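Local structure of 3-carboxy-cis,cis-muconate cycloisomerase (Pseudomonas putida, 1RE5) at residues 99-102 / 103-106; 105-108 / 109-113; 306-309 / 310-313; 318-321 / 322-326. The protein belongs to the fumarase/aspartase superfamily of lyase-like enzymes and is a largely helical protein assembled from four copies of one chain. All coordinates share one frame; numbering follows the deposited sequence.

Interaction 1: 99-102 / 103-106; sequences YVHL and GATS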
loop_
_atom_site.group_PDB
_atom_site.type_symbol
_atom_site.label_atom_id
_atom_site.label_comp_id
_atom_site.label_asym_id
_atom_site.label_seq_id
_atom_site.Cartn_x
_atom_site.Cartn_y
_atom_site.Cartn_z
ATOM N N TYR D 99 22.254 -39.121 0.536
ATOM C CA TYR D 99 21.552 -38.847 1.789
ATOM C C TYR D 99 21.208 -37.378 2.041
ATOM O O TYR D 99 20.417 -37.052 2.936
ATOM C CB TYR D 99 22.376 -39.380 2.966
ATOM C CG TYR D 99 22.548 -40.883 2.967
ATOM C CD1 TYR D 99 23.737 -41.476 2.524
ATOM C CD2 TYR D 99 21.516 -41.716 3.403
ATOM C CE1 TYR D 99 23.890 -42.864 2.519
ATOM C CE2 TYR D 99 21.655 -43.097 3.401
ATOM C CZ TYR D 99 22.841 -43.669 2.961
ATOM O OH TYR D 99 22.960 -45.043 2.978
ATOM N N VAL D 100 21.798 -36.488 1.257
ATOM C CA VAL D 100 21.546 -35.071 1.431
ATOM C C VAL D 100 20.115 -34.710 1.038
ATOM O O VAL D 100 19.581 -35.219 0.047
ATOM C CB VAL D 100 22.542 -34.225 0.590
ATOM C CG1 VAL D 100 22.377 -34.535 -0.879
ATOM C CG2 VAL D 100 22.316 -32.746 0.841
ATOM N N HIS D 101 19.493 -33.851 1.846
ATOM C CA HIS D 101 18.140 -33.360 1.586
ATOM C C HIS D 101 17.114 -34.487 1.517
ATOM O O HIS D 101 16.119 -34.383 0.808
ATOM C CB HIS D 101 18.164 -32.555 0.275
ATOM C CG HIS D 101 16.998 -31.637 0.093
ATOM N ND1 HIS D 101 15.874 -31.988 -0.625
ATOM C CD2 HIS D 101 16.783 -30.376 0.535
ATOM C CE1 HIS D 101 15.018 -30.983 -0.620
ATOM N NE2 HIS D 101 15.544 -29.992 0.078
ATOM N N LEU D 102 17.348 -35.552 2.274
ATOM C CA LEU D 102 16.454 -36.709 2.273
ATOM C C LEU D 102 15.076 -36.497 2.909
ATOM O O LEU D 102 14.967 -36.175 4.099
ATOM C CB LEU D 102 17.136 -37.895 2.964
ATOM C CG LEU D 102 16.334 -39.208 3.020
ATOM C CD1 LEU D 102 16.107 -39.731 1.605
ATOM C CD2 LEU D 102 17.077 -40.244 3.860
ATOM N N GLY D 103 14.029 -36.698 2.110
ATOM C CA GLY D 103 12.666 -36.562 2.603
ATOM C C GLY D 103 12.136 -35.146 2.748
ATOM O O GLY D 103 10.992 -34.953 3.180
ATOM N N ALA D 104 12.952 -34.163 2.381
ATOM C CA ALA D 104 12.570 -32.763 2.493
ATOM C C ALA D 104 12.276 -32.132 1.136
ATOM O O ALA D 104 12.792 -32.564 0.098
ATOM C CB ALA D 104 13.679 -31.977 3.200
ATOM N N THR D 105 11.442 -31.096 1.152
ATOM C CA THR D 105 11.088 -30.398 -0.067
ATOM C C THR D 105 11.853 -29.078 -0.059
ATOM O O THR D 105 12.363 -28.672 0.978
ATOM C CB THR D 105 9.545 -30.185 -0.138
ATOM O OG1 THR D 105 9.189 -29.659 -1.418
ATOM C CG2 THR D 105 9.071 -29.243 0.942
ATOM N N SER D 106 11.957 -28.426 -1.211
ATOM C CA SER D 106 12.673 -27.154 -1.316
ATOM C C SER D 106 12.239 -26.100 -0.289
ATOM O O SER D 106 13.074 -25.489 0.389
ATOM C CB SER D 106 12.506 -26.581 -2.725
ATOM O OG SER D 106 13.123 -27.410 -3.694
#
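The methyl group of Ala104 sits over one face of the His101 imidazole. Ala104 CB is 4.2 Å from the centroid of the His101 ring and only 11° off the ring normal, which meets the geometry of a CH-pi contact. The ring reaches this place because CG is anti to the backbone N of His101 (chi1 -161°), which swings the imidazole to the carbonyl side, along the course the chain takes next. The backbone N of Ser106 lies near the ring plane, at its edge, so the imidazole is bordered by the start of helix 106-142 as well as by the methyl.

Two overlapping type II turns, Tyr99 to Leu102 and His101 to Ala104, bring these groups together. His101 and Gly103 each take the third position of a turn with positive phi; the first turn is closed by a weak bond, Leu102 N to Tyr99 O at 3.5 Å. Leu102 folds against the peptide that follows it, with CG 3.5 Å from Gly103 N, and its side chain also touches Glu39 of helix 21-40. His101 also packs on Glu32 of that helix and on Val82 of helix 78-92.

Since the modelled rotation of the imidazole is doubtful, the secure evidence is the methyl over the ring face. The chemistry that can be relied on is thus apolar, and the two turns set the backbone of this surface loop.

Interaction 2: 105-108 / 109-113; sequences TSQD and AMDTG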
loop_
_atom_site.group_PDB
_atom_site.type_symbol
_atom_site.label_atom_id
_atom_site.label_comp_id
_atom_site.label_asym_id
_atom_site.label_seq_id
_atom_site.Cartn_x
_atom_site.Cartn_y
_atom_site.Cartn_z
ATOM N N THR D 105 11.442 -31.096 1.152
ATOM C CA THR D 105 11.088 -30.398 -0.067
ATOM C C THR D 105 11.853 -29.078 -0.059
ATOM O O THR D 105 12.363 -28.672 0.978
ATOM C CB THR D 105 9.545 -30.185 -0.138
ATOM O OG1 THR D 105 9.189 -29.659 -1.418
ATOM C CG2 THR D 105 9.071 -29.243 0.942
ATOM N N SER D 106 11.957 -28.426 -1.211
ATOM C CA SER D 106 12.673 -27.154 -1.316
ATOM C C SER D 106 12.239 -26.100 -0.289
ATOM O O SER D 106 13.074 -25.489 0.389
ATOM C CB SER D 106 12.506 -26.581 -2.725
ATOM O OG SER D 106 13.123 -27.410 -3.694
ATOM N N GLN D 107 10.932 -25.888 -0.166
ATOM C CA GLN D 107 10.436 -24.893 0.778
ATOM C C GLN D 107 10.842 -25.178 2.232
ATOM O O GLN D 107 10.994 -24.250 3.026
ATOM C CB GLN D 107 8.911 -24.755 0.670
ATOM C CG GLN D 107 8.388 -23.523 1.400
ATOM C CD GLN D 107 6.913 -23.288 1.215
ATOM O OE1 GLN D 107 6.364 -22.316 1.731
ATOM N NE2 GLN D 107 6.257 -24.172 0.481
ATOM N N ASP D 108 11.015 -26.450 2.581
ATOM C CA ASP D 108 11.418 -26.798 3.939
ATOM C C ASP D 108 12.756 -26.144 4.235
ATOM O O ASP D 108 12.944 -25.541 5.303
ATOM C CB ASP D 108 11.574 -28.307 4.101
ATOM C CG ASP D 108 10.260 -29.042 4.023
ATOM O OD1 ASP D 108 9.263 -28.533 4.563
ATOM O OD2 ASP D 108 10.223 -30.144 3.437
ATOM N N ALA D 109 13.680 -26.256 3.279
ATOM C CA ALA D 109 15.014 -25.686 3.452
ATOM C C ALA D 109 14.985 -24.163 3.422
ATOM O O ALA D 109 15.644 -23.494 4.221
ATOM C CB ALA D 109 15.947 -26.205 2.375
ATOM N N MET D 110 14.218 -23.620 2.487
ATOM C CA MET D 110 14.091 -22.179 2.343
ATOM C C MET D 110 13.418 -21.474 3.539
ATOM O O MET D 110 13.960 -20.507 4.087
ATOM C CB MET D 110 13.321 -21.886 1.076
ATOM C CG MET D 110 14.013 -22.377 -0.155
ATOM S SD MET D 110 13.202 -21.681 -1.591
ATOM C CE MET D 110 12.488 -23.176 -2.293
ATOM N N ASP D 111 12.239 -21.940 3.943
ATOM C CA ASP D 111 11.558 -21.313 5.067
ATOM C C ASP D 111 12.342 -21.480 6.366
ATOM O O ASP D 111 12.465 -20.539 7.154
ATOM C CB ASP D 111 10.144 -21.886 5.251
ATOM C CG ASP D 111 9.111 -21.246 4.328
ATOM O OD1 ASP D 111 9.452 -20.303 3.573
ATOM O OD2 ASP D 111 7.941 -21.695 4.370
ATOM N N THR D 112 12.867 -22.675 6.609
ATOM C CA THR D 112 13.610 -22.882 7.840
ATOM C C THR D 112 14.866 -22.036 7.835
ATOM O O THR D 112 15.220 -21.442 8.856
ATOM C CB THR D 112 13.986 -24.350 8.042
ATOM O OG1 THR D 112 12.786 -25.137 8.171
ATOM C CG2 THR D 112 14.841 -24.501 9.308
ATOM N N GLY D 113 15.532 -21.967 6.685
ATOM C CA GLY D 113 16.734 -21.160 6.582
ATOM C C GLY D 113 16.401 -19.716 6.919
ATOM O O GLY D 113 17.157 -19.032 7.621
#
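Thr112 grips the carbonyl of Asp108 twice: OG1 donates to Asp108 O at 2.9 Å, and Thr112 N reaches the same oxygen at 3.2 Å. The hydroxyl is only slightly tilted from the carbonyl plane, whereas the amide comes from 37° above it. With chi1 at -63°, OG1 turns back beside its own backbone N, toward the preceding helical turn. The neighbouring rungs, Met110 N to Ser106 O at 3.0 Å and Asp111 N to Gln107 O at 2.8 Å, are regular first-turn helix bonds.

On another flank, Met110 bends at its thioether so that CE lies 3.4 Å from Ser106 CB. Gln107 and Asp111 meet obliquely, amide and carboxylate planes 74° apart, with Gln107 CG 3.5 Å from Asp111 OD2. The amide of Gln107 may be reversed in the model, so its aliphatic part is the firmer evidence.

The next shell fixes these groups. Arg230 forms a salt bridge with Asp111 OD2, Gln191 N donates to Thr112 OG1, and the amides of Gly193 and Gly194 bond the two carboxylate oxygens of Asp108. Asp108 OD2 is also 2.8 Å from the backbone N of Thr105, the residue before the helix, though the position of that oxygen is less sure.

The buried side chains of Asp108, Asp111 and Thr112 at the start of helix 106-142 therefore each have polar partners. Thr112 OG1 both donates within the helix and accepts from Gln191, while Arg230 is likely to offset the charge of Asp111.

Interaction 3: 306-309 / 310-313; sequences FAAM and PQEH
Met309, Pro310 and Gln311 form an inverse gamma turn with the proline at its centre, beginning just past Ala308, the residue that follows helix 286-307. Gln311 N donates to Met309 O at 2.6 Å, a bond bent to 146° at the hydrogen, with the donor well above the carbonyl plane, as so tight a turn requires. This is the compact part of the contact. Pro310 has no amide hydrogen to continue the helical ladder, and its ring packs against the backbone before it: CD lies 3.4 Å from Ala307 O and 3.6 Å from Met309 CB. Just before it, Met309 N still bonds Phe306 O at 3.1 Å.

The other parts diverge. Ala307 is partly exposed and its methyl points away from the turn, about 4 Å from a bound 2,3-dihydroxy-1,4-dithiobutane. Beyond the turn, Glu312 and His313 leave the helix end altogether and run into the subunit interface, where Lys249 of the second subunit bonds the carbonyl oxygens of Gln311 and His313, and Asp253 of that subunit accepts from His313 N.

Gln311 joins the two regimes. Its CG is turned beside its own backbone N (chi1 -48°), and the otherwise extended chain runs back along the carbonyl of Ala308, CG included. There Gln311 NE2 donates to Ala308 O at 3.0 Å, tilted by about 21° from the carbonyl plane.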
loop_
_atom_site.group_PDB
_atom_site.type_symbol
_atom_site.label_atom_id
_atom_site.label_comp_id
_atom_site.label_asym_id
_atom_site.label_seq_id
_atom_site.Cartn_x
_atom_site.Cartn_y
_atom_site.Cartn_z
ATOM N N PHE D 306 1.062 -8.784 3.338
ATOM C CA PHE D 306 -0.349 -9.073 3.594
ATOM C C PHE D 306 -0.989 -9.569 2.298
ATOM O O PHE D 306 -1.688 -10.579 2.274
ATOM C CB PHE D 306 -1.097 -7.828 4.082
ATOM C CG PHE D 306 -1.004 -7.606 5.567
ATOM C CD1 PHE D 306 -0.119 -6.674 6.089
ATOM C CD2 PHE D 306 -1.791 -8.353 6.446
ATOM C CE1 PHE D 306 -0.016 -6.486 7.465
ATOM C CE2 PHE D 306 -1.696 -8.178 7.823
ATOM C CZ PHE D 306 -0.806 -7.238 8.337
ATOM N N ALA D 307 -0.731 -8.855 1.211
ATOM C CA ALA D 307 -1.291 -9.211 -0.085
ATOM C C ALA D 307 -0.930 -10.629 -0.567
ATOM O O ALA D 307 -1.673 -11.222 -1.357
ATOM C CB ALA D 307 -0.860 -8.199 -1.117
ATOM N N ALA D 308 0.194 -11.173 -0.096
ATOM C CA ALA D 308 0.627 -12.495 -0.532
ATOM C C ALA D 308 0.165 -13.634 0.368
ATOM O O ALA D 308 0.630 -14.761 0.221
ATOM C CB ALA D 308 2.143 -12.519 -0.664
ATOM N N MET D 309 -0.756 -13.361 1.286
ATOM C CA MET D 309 -1.236 -14.404 2.187
ATOM C C MET D 309 -2.171 -15.478 1.618
ATOM O O MET D 309 -2.103 -16.644 2.030
ATOM C CB MET D 309 -1.905 -13.780 3.402
ATOM C CG MET D 309 -0.929 -13.279 4.434
ATOM S SD MET D 309 -1.765 -12.784 5.943
ATOM C CE MET D 309 -2.030 -14.351 6.754
ATOM N N PRO D 310 -3.061 -15.118 0.674
ATOM C CA PRO D 310 -3.949 -16.166 0.151
ATOM C C PRO D 310 -3.260 -17.137 -0.814
ATOM O O PRO D 310 -3.662 -17.280 -1.970
ATOM C CB PRO D 310 -5.064 -15.358 -0.503
ATOM C CG PRO D 310 -4.310 -14.188 -1.056
ATOM C CD PRO D 310 -3.373 -13.808 0.077
ATOM N N GLN D 311 -2.224 -17.812 -0.319
ATOM C CA GLN D 311 -1.449 -18.757 -1.124
ATOM C C GLN D 311 -2.214 -20.064 -1.313
ATOM O O GLN D 311 -2.644 -20.694 -0.342
ATOM C CB GLN D 311 -0.089 -18.999 -0.466
ATOM C CG GLN D 311 0.609 -17.704 -0.069
ATOM C CD GLN D 311 2.097 -17.868 0.188
ATOM O OE1 GLN D 311 2.565 -18.959 0.521
ATOM N NE2 GLN D 311 2.847 -16.776 0.052
ATOM N N GLU D 312 -2.366 -20.467 -2.572
ATOM C CA GLU D 312 -3.143 -21.657 -2.909
ATOM C C GLU D 312 -2.591 -23.025 -2.566
ATOM O O GLU D 312 -1.400 -23.312 -2.752
ATOM C CB GLU D 312 -3.507 -21.640 -4.400
ATOM C CG GLU D 312 -2.947 -20.446 -5.147
ATOM C CD GLU D 312 -1.533 -20.667 -5.611
ATOM O OE1 GLU D 312 -0.899 -19.698 -6.087
ATOM O OE2 GLU D 312 -1.070 -21.818 -5.515
ATOM N N HIS D 313 -3.492 -23.859 -2.055
ATOM C CA HIS D 313 -3.195 -25.236 -1.724
ATOM C C HIS D 313 -1.920 -25.516 -0.931
ATOM O O HIS D 313 -1.649 -24.864 0.084
ATOM C CB HIS D 313 -3.192 -26.039 -3.016
ATOM C CG HIS D 313 -4.521 -26.069 -3.700
ATOM N ND1 HIS D 313 -5.691 -26.377 -3.035
ATOM C CD2 HIS D 313 -4.862 -25.880 -4.995
ATOM C CE1 HIS D 313 -6.695 -26.383 -3.895
ATOM N NE2 HIS D 313 -6.219 -26.085 -5.092
#

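Interaction 4: 318-321 / 322-326; sequences GLWH and AEWET
Trp324 turns the edge of its indole to the face of Trp320, a T-shaped pair in which the five-membered ring centroids are 4.6 Å apart and the planes stand at 89°. NE1 of Trp324 leads, above the rim of the Trp320 ring. The pairing follows from different first torsions: Trp320 CG is anti to its backbone N (chi1 173°), while Trp324 CG turns back beside its own. Over a face of the Trp324 indole lies His321, which runs alongside it, the rings oblique with centroids 4.4 Å apart, and His321 CA makes a CH-pi contact 3.9 Å from the centroid of the Trp324 five-membered ring. Phe6 of the third subunit and Trp153 of the second subunit extend this aromatic cluster.

Backbone bonds form the first turns of helix 319-347, somewhat irregularly. Ala322 N bonds Gly318 O at 2.9 Å, but Glu323 N takes Trp320 O three residues back, and Trp324 N to His321 O is weak. A water fills in at this point, donating to His321 O at 2.7 Å and accepting from Glu325 N. Further on, Thr326 OG1 returns to Ala322 O at 2.8 Å.

Glu323 brings an ionic element to the tryptophan pair. Its carboxylate stands at a right angle to the Trp320 ring, OE1 in the ring plane at its edge, 3.7 Å from Trp320 CD1, and OE1 forms a salt bridge with Arg230. Both indole nitrogens here are donors, so the tryptophan pair is held by ring packing, while Arg230 probably balances the buried negative charge beside it.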
loop_
_atom_site.group_PDB
_atom_site.type_symbol
_atom_site.label_atom_id
_atom_site.label_comp_id
_atom_site.label_asym_id
_atom_site.label_seq_id
_atom_site.Cartn_x
_atom_site.Cartn_y
_atom_site.Cartn_z
ATOM N N GLY D 318 4.343 -17.386 -7.238
ATOM C CA GLY D 318 4.116 -15.965 -7.418
ATOM C C GLY D 318 3.972 -15.290 -6.067
ATOM O O GLY D 318 4.836 -14.507 -5.657
ATOM N N LEU D 319 2.886 -15.598 -5.360
ATOM C CA LEU D 319 2.648 -15.011 -4.042
ATOM C C LEU D 319 3.790 -15.338 -3.088
ATOM O O LEU D 319 4.281 -14.466 -2.358
ATOM C CB LEU D 319 1.322 -15.509 -3.457
ATOM C CG LEU D 319 0.051 -15.233 -4.280
ATOM C CD1 LEU D 319 -1.159 -15.339 -3.370
ATOM C CD2 LEU D 319 0.107 -13.840 -4.907
ATOM N N TRP D 320 4.220 -16.595 -3.094
ATOM C CA TRP D 320 5.320 -17.011 -2.238
ATOM C C TRP D 320 6.612 -16.338 -2.685
ATOM O O TRP D 320 7.406 -15.902 -1.860
ATOM C CB TRP D 320 5.463 -18.523 -2.292
ATOM C CG TRP D 320 6.668 -19.067 -1.583
ATOM C CD1 TRP D 320 7.152 -18.682 -0.362
ATOM C CD2 TRP D 320 7.493 -20.163 -2.016
ATOM N NE1 TRP D 320 8.221 -19.473 -0.008
ATOM C CE2 TRP D 320 8.450 -20.391 -1.004
ATOM C CE3 TRP D 320 7.509 -20.974 -3.159
ATOM C CZ2 TRP D 320 9.420 -21.403 -1.100
ATOM C CZ3 TRP D 320 8.471 -21.977 -3.255
ATOM C CH2 TRP D 320 9.412 -22.180 -2.229
ATOM N N HIS D 321 6.821 -16.244 -3.995
ATOM C CA HIS D 321 8.022 -15.609 -4.517
ATOM C C HIS D 321 8.086 -14.154 -4.071
ATOM O O HIS D 321 9.161 -13.632 -3.814
ATOM C CB HIS D 321 8.039 -15.672 -6.041
ATOM C CG HIS D 321 8.190 -17.057 -6.596
ATOM N ND1 HIS D 321 7.220 -18.030 -6.456
ATOM C CD2 HIS D 321 9.189 -17.623 -7.320
ATOM C CE1 HIS D 321 7.614 -19.131 -7.074
ATOM N NE2 HIS D 321 8.804 -18.911 -7.608
ATOM N N ALA D 322 6.930 -13.498 -3.973
ATOM C CA ALA D 322 6.869 -12.097 -3.552
ATOM C C ALA D 322 7.430 -11.835 -2.143
ATOM O O ALA D 322 7.824 -10.716 -1.830
ATOM C CB ALA D 322 5.435 -11.602 -3.625
ATOM N N GLU D 323 7.459 -12.849 -1.282
ATOM C CA GLU D 323 7.974 -12.659 0.073
ATOM C C GLU D 323 9.492 -12.588 0.119
ATOM O O GLU D 323 10.060 -11.811 0.874
ATOM C CB GLU D 323 7.566 -13.814 0.993
ATOM C CG GLU D 323 6.131 -14.288 0.898
ATOM C CD GLU D 323 5.870 -15.483 1.808
ATOM O OE1 GLU D 323 6.850 -16.075 2.310
ATOM O OE2 GLU D 323 4.690 -15.844 2.016
ATOM N N TRP D 324 10.146 -13.409 -0.692
ATOM C CA TRP D 324 11.604 -13.525 -0.689
ATOM C C TRP D 324 12.472 -12.293 -0.429
ATOM O O TRP D 324 13.300 -12.296 0.487
ATOM C CB TRP D 324 12.071 -14.239 -1.965
ATOM C CG TRP D 324 11.465 -15.618 -2.113
ATOM C CD1 TRP D 324 10.641 -16.263 -1.220
ATOM C CD2 TRP D 324 11.577 -16.488 -3.248
ATOM N NE1 TRP D 324 10.230 -17.473 -1.740
ATOM C CE2 TRP D 324 10.790 -17.633 -2.981
ATOM C CE3 TRP D 324 12.265 -16.409 -4.467
ATOM C CZ2 TRP D 324 10.674 -18.687 -3.889
ATOM C CZ3 TRP D 324 12.147 -17.465 -5.371
ATOM C CH2 TRP D 324 11.359 -18.584 -5.074
ATOM N N GLU D 325 12.301 -11.243 -1.213
ATOM C CA GLU D 325 13.120 -10.058 -1.013
ATOM C C GLU D 325 12.440 -9.022 -0.137
ATOM O O GLU D 325 13.102 -8.189 0.465
ATOM C CB GLU D 325 13.475 -9.444 -2.366
ATOM C CG GLU D 325 14.198 -10.416 -3.290
ATOM C CD GLU D 325 15.570 -10.820 -2.762
ATOM O OE1 GLU D 325 15.678 -11.210 -1.572
ATOM O OE2 GLU D 325 16.546 -10.749 -3.545
ATOM N N THR D 326 11.118 -9.083 -0.049
ATOM C CA THR D 326 10.366 -8.120 0.738
ATOM C C THR D 326 10.639 -8.135 2.234
ATOM O O THR D 326 10.860 -7.086 2.834
ATOM C CB THR D 326 8.853 -8.302 0.506
ATOM O OG1 THR D 326 8.589 -8.229 -0.902
ATOM C CG2 THR D 326 8.051 -7.218 1.225
HETATM O O HOH W 1 10.654 -11.443 -3.203
#

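Interaction 1 is a surface contact in the loop before helix 106-142, and the other three are largely buried. Interactions 1 and 2 share Thr105 and Ser106, the point where apolar turn packing gives way to helix bonds and matched polar groups. Interactions 3 and 4 mark the end of helix 286-307 and the start of helix 319-347; they touch where Ala308 CB is 3.4 Å from Leu319 O. Interactions 2 and 4 meet through Trp320, whose CZ2 is 3.4 Å from Gln107 CG, and Arg230 forms salt bridges with an acidic residue of each. Neighbouring subunits reach interactions 3 and 4 broadly and interaction 1 through a weak bond at Tyr99, whereas none touches the segments of interaction 2.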